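Local structure of putative cytochrome P450 154A1 (Streptomyces coelicolor, 1ODO) at residues Val118-Leu129 with Glu143-Val152. The protein belongs to the cytochrome P450 family, a mostly helical fold built around a haem, and binds 4-phenyl-1H-imidazole in a pocket beside that haem. Residues are numbered along the deposited sequence; the frame is centred on the assembly and turned at random.
Sequences VEAMVTGLVDRL and ELAYPLPIAV
Leu125 and Leu148 meet through different first torsions: CG of Leu125 lies anti to its carbonyl carbon (chi1 -72°), whereas CG of Leu148 lies anti to its backbone N (chi1 177°). Leu125 CD1 thereby presses on the turn of the partner helix, 3.5 Å from Leu148 N, while its CD2 rests 4.0 Å from CB of Pro147. Both methyls of Leu148 touch Val122 CG2, CD1 and CD2 each at 3.7 Å. A turn before Leu125, Met121 brings its sulfur against the backbone of Ala151, SD being 3.8 Å from Ala151 CB and equally near CG2 of Val152.

Within the P450 fold, this row of apolar contacts joins helix 108-131 to the roughly antiparallel helix 147-157, their local axes 9.9 Å apart; the side chain of Val152 lies about 6 Å from the haem, and Val122 also touches Ser370 of helix 357-374.

At the Glu143 end, where 143-145 makes a wider pi-type turn, polar links are added. A water donates to the carbonyl oxygens of both Leu125 and Glu143, bridging the backbones. Outside it, Arg128 NH2 forms a long salt bridge, 3.5 Å, with Glu143 OE1, which sits at the guanidinium edge although the two planes are turned 62° apart. Leu129 CD2 packs against Glu143 CB.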
loop_
_atom_site.group_PDB
_atom_site.type_symbol
_atom_site.label_atom_id
_atom_site.label_comp_id
_atom_site.label_asym_id
_atom_site.label_seq_id
_atom_site.Cartn_x
_atom_site.Cartn_y
_atom_site.Cartn_z
ATOM N N VAL A 118 12.139 -2.079 15.934
ATOM C CA VAL A 118 11.172 -1.111 15.427
ATOM C C VAL A 118 10.815 -0.086 16.505
ATOM O O VAL A 118 10.717 1.107 16.224
ATOM C CB VAL A 118 9.896 -1.816 14.909
ATOM C CG1 VAL A 118 8.889 -0.781 14.395
ATOM C CG2 VAL A 118 10.269 -2.784 13.789
ATOM N N GLU A 119 10.628 -0.542 17.740
ATOM C CA GLU A 119 10.292 0.379 18.817
ATOM C C GLU A 119 11.401 1.417 18.964
ATOM O O GLU A 119 11.130 2.597 19.176
ATOM C CB GLU A 119 10.115 -0.368 20.145
ATOM C CG GLU A 119 8.926 -1.307 20.176
ATOM C CD GLU A 119 8.522 -1.690 21.590
ATOM O OE1 GLU A 119 8.163 -0.778 22.368
ATOM O OE2 GLU A 119 8.560 -2.895 21.920
ATOM N N ALA A 120 12.649 0.966 18.851
ATOM C CA ALA A 120 13.800 1.855 18.970
ATOM C C ALA A 120 13.754 2.912 17.871
ATOM O O ALA A 120 13.995 4.093 18.124
ATOM C CB ALA A 120 15.097 1.049 18.882
ATOM N N MET A 121 13.448 2.484 16.649
ATOM C CA MET A 121 13.370 3.408 15.521
ATOM C C MET A 121 12.271 4.436 15.769
ATOM O O MET A 121 12.444 5.630 15.506
ATOM C CB MET A 121 13.071 2.647 14.228
ATOM C CG MET A 121 14.204 1.758 13.754
ATOM S SD MET A 121 13.693 0.706 12.375
ATOM C CE MET A 121 14.689 -0.755 12.653
ATOM N N VAL A 122 11.132 3.965 16.269
ATOM C CA VAL A 122 10.011 4.851 16.551
ATOM C C VAL A 122 10.388 5.867 17.630
ATOM O O VAL A 122 10.132 7.062 17.488
ATOM C CB VAL A 122 8.769 4.054 17.018
ATOM C CG1 VAL A 122 7.692 5.009 17.503
ATOM C CG2 VAL A 122 8.225 3.209 15.854
ATOM N N THR A 123 11.005 5.390 18.706
ATOM C CA THR A 123 11.406 6.278 19.792
ATOM C C THR A 123 12.394 7.327 19.289
ATOM O O THR A 123 12.308 8.494 19.661
ATOM C CB THR A 123 12.049 5.485 20.947
ATOM O OG1 THR A 123 11.140 4.469 21.384
ATOM C CG2 THR A 123 12.365 6.406 22.120
ATOM N N GLY A 124 13.323 6.906 18.435
ATOM C CA GLY A 124 14.305 7.831 17.900
ATOM C C GLY A 124 13.662 8.961 17.116
ATOM O O GLY A 124 14.017 10.129 17.280
ATOM N N LEU A 125 12.713 8.615 16.254
ATOM C CA LEU A 125 12.026 9.614 15.450
ATOM C C LEU A 125 11.149 10.520 16.310
ATOM O O LEU A 125 11.026 11.714 16.041
ATOM C CB LEU A 125 11.186 8.927 14.371
ATOM C CG LEU A 125 12.005 8.293 13.241
ATOM C CD1 LEU A 125 11.100 7.435 12.366
ATOM C CD2 LEU A 125 12.678 9.389 12.415
ATOM N N VAL A 126 10.534 9.957 17.345
ATOM C CA VAL A 126 9.685 10.763 18.211
ATOM C C VAL A 126 10.561 11.679 19.068
ATOM O O VAL A 126 10.209 12.834 19.300
ATOM C CB VAL A 126 8.781 9.877 19.099
ATOM C CG1 VAL A 126 7.976 10.745 20.065
ATOM C CG2 VAL A 126 7.833 9.077 18.214
ATOM N N ASP A 127 11.707 11.172 19.522
ATOM C CA ASP A 127 12.610 11.981 20.340
ATOM C C ASP A 127 13.031 13.203 19.528
ATOM O O ASP A 127 13.095 14.317 20.049
ATOM C CB ASP A 127 13.869 11.201 20.729
ATOM C CG ASP A 127 13.612 10.163 21.796
ATOM O OD1 ASP A 127 12.645 10.321 22.567
ATOM O OD2 ASP A 127 14.395 9.195 21.872
ATOM N N ARG A 128 13.324 12.982 18.248
ATOM C CA ARG A 128 13.739 14.059 17.356
ATOM C C ARG A 128 12.667 15.135 17.283
ATOM O O ARG A 128 12.971 16.325 17.263
ATOM C CB ARG A 128 14.010 13.518 15.954
ATOM C CG ARG A 128 15.353 12.833 15.788
ATOM C CD ARG A 128 15.411 12.120 14.449
ATOM N NE ARG A 128 14.757 12.896 13.396
ATOM C CZ ARG A 128 14.592 12.471 12.146
ATOM N NH1 ARG A 128 15.034 11.272 11.789
ATOM N NH2 ARG A 128 13.980 13.241 11.255
ATOM N N LEU A 129 11.411 14.708 17.229
ATOM C CA LEU A 129 10.296 15.641 17.160
ATOM C C LEU A 129 10.308 16.525 18.399
ATOM O O LEU A 129 10.039 17.721 18.328
ATOM C CB LEU A 129 8.967 14.883 17.102
ATOM C CG LEU A 129 8.658 14.074 15.842
ATOM C CD1 LEU A 129 7.374 13.280 16.045
ATOM C CD2 LEU A 129 8.524 15.009 14.654
ATOM N N GLU A 143 8.333 14.181 8.830
ATOM C CA GLU A 143 9.139 13.901 10.013
ATOM C C GLU A 143 8.902 12.580 10.739
ATOM O O GLU A 143 9.708 12.192 11.587
ATOM C CB GLU A 143 9.011 15.063 11.005
ATOM C CG GLU A 143 9.443 16.406 10.422
ATOM C CD GLU A 143 10.814 16.339 9.769
ATOM O OE1 GLU A 143 11.757 15.852 10.422
ATOM O OE2 GLU A 143 10.949 16.773 8.602
ATOM N N LEU A 144 7.814 11.884 10.417
ATOM C CA LEU A 144 7.526 10.610 11.072
ATOM C C LEU A 144 6.968 9.543 10.134
ATOM O O LEU A 144 7.532 8.457 10.011
ATOM C CB LEU A 144 6.541 10.809 12.234
ATOM C CG LEU A 144 6.092 9.518 12.936
ATOM C CD1 LEU A 144 7.302 8.837 13.571
ATOM C CD2 LEU A 144 5.044 9.824 13.994
ATOM N N ALA A 145 5.860 9.860 9.473
ATOM C CA ALA A 145 5.214 8.927 8.553
ATOM C C ALA A 145 6.125 8.345 7.467
ATOM O O ALA A 145 6.098 7.142 7.215
ATOM C CB ALA A 145 3.984 9.597 7.916
ATOM N N TYR A 146 6.929 9.189 6.829
ATOM C CA TYR A 146 7.830 8.724 5.778
ATOM C C TYR A 146 9.100 8.021 6.267
ATOM O O TYR A 146 9.415 6.919 5.819
ATOM C CB TYR A 146 8.226 9.889 4.858
ATOM C CG TYR A 146 7.383 10.016 3.600
ATOM C CD1 TYR A 146 6.703 11.200 3.305
ATOM C CD2 TYR A 146 7.286 8.958 2.694
ATOM C CE1 TYR A 146 5.947 11.330 2.137
ATOM C CE2 TYR A 146 6.534 9.077 1.524
ATOM C CZ TYR A 146 5.868 10.262 1.252
ATOM O OH TYR A 146 5.116 10.376 0.103
ATOM N N PRO A 147 9.844 8.643 7.196
ATOM C CA PRO A 147 11.076 8.010 7.686
ATOM C C PRO A 147 10.982 6.679 8.435
ATOM O O PRO A 147 11.884 5.851 8.318
ATOM C CB PRO A 147 11.715 9.113 8.536
ATOM C CG PRO A 147 10.530 9.877 9.043
ATOM C CD PRO A 147 9.655 9.969 7.811
ATOM N N LEU A 148 9.912 6.452 9.192
ATOM C CA LEU A 148 9.795 5.192 9.925
ATOM C C LEU A 148 9.791 3.950 9.030
ATOM O O LEU A 148 10.623 3.056 9.206
ATOM C CB LEU A 148 8.549 5.191 10.818
ATOM C CG LEU A 148 8.271 3.888 11.578
ATOM C CD1 LEU A 148 9.477 3.492 12.430
ATOM C CD2 LEU A 148 7.039 4.075 12.454
ATOM N N PRO A 149 8.863 3.875 8.059
ATOM C CA PRO A 149 8.813 2.708 7.168
ATOM C C PRO A 149 10.132 2.500 6.413
ATOM O O PRO A 149 10.524 1.372 6.128
ATOM C CB PRO A 149 7.654 3.036 6.220
ATOM C CG PRO A 149 6.769 3.927 7.048
ATOM C CD PRO A 149 7.779 4.821 7.741
ATOM N N ILE A 150 10.807 3.596 6.086
ATOM C CA ILE A 150 12.077 3.523 5.368
ATOM C C ILE A 150 13.143 2.895 6.263
ATOM O O ILE A 150 13.931 2.059 5.815
ATOM C CB ILE A 150 12.531 4.934 4.901
ATOM C CG1 ILE A 150 11.604 5.420 3.782
ATOM C CG2 ILE A 150 13.982 4.901 4.424
ATOM C CD1 ILE A 150 11.880 6.831 3.296
ATOM N N ALA A 151 13.156 3.288 7.533
ATOM C CA ALA A 151 14.128 2.752 8.479
ATOM C C ALA A 151 13.886 1.261 8.693
ATOM O O ALA A 151 14.831 0.477 8.790
ATOM C CB ALA A 151 14.031 3.495 9.810
ATOM N N VAL A 152 12.616 0.869 8.763
ATOM C CA VAL A 152 12.263 -0.529 8.966
ATOM C C VAL A 152 12.627 -1.402 7.766
ATOM O O VAL A 152 13.274 -2.444 7.915
ATOM C CB VAL A 152 10.750 -0.686 9.254
ATOM C CG1 VAL A 152 10.389 -2.158 9.371
ATOM C CG2 VAL A 152 10.394 0.047 10.545
HETATM O O HOH W 1 11.501 12.916 13.554
#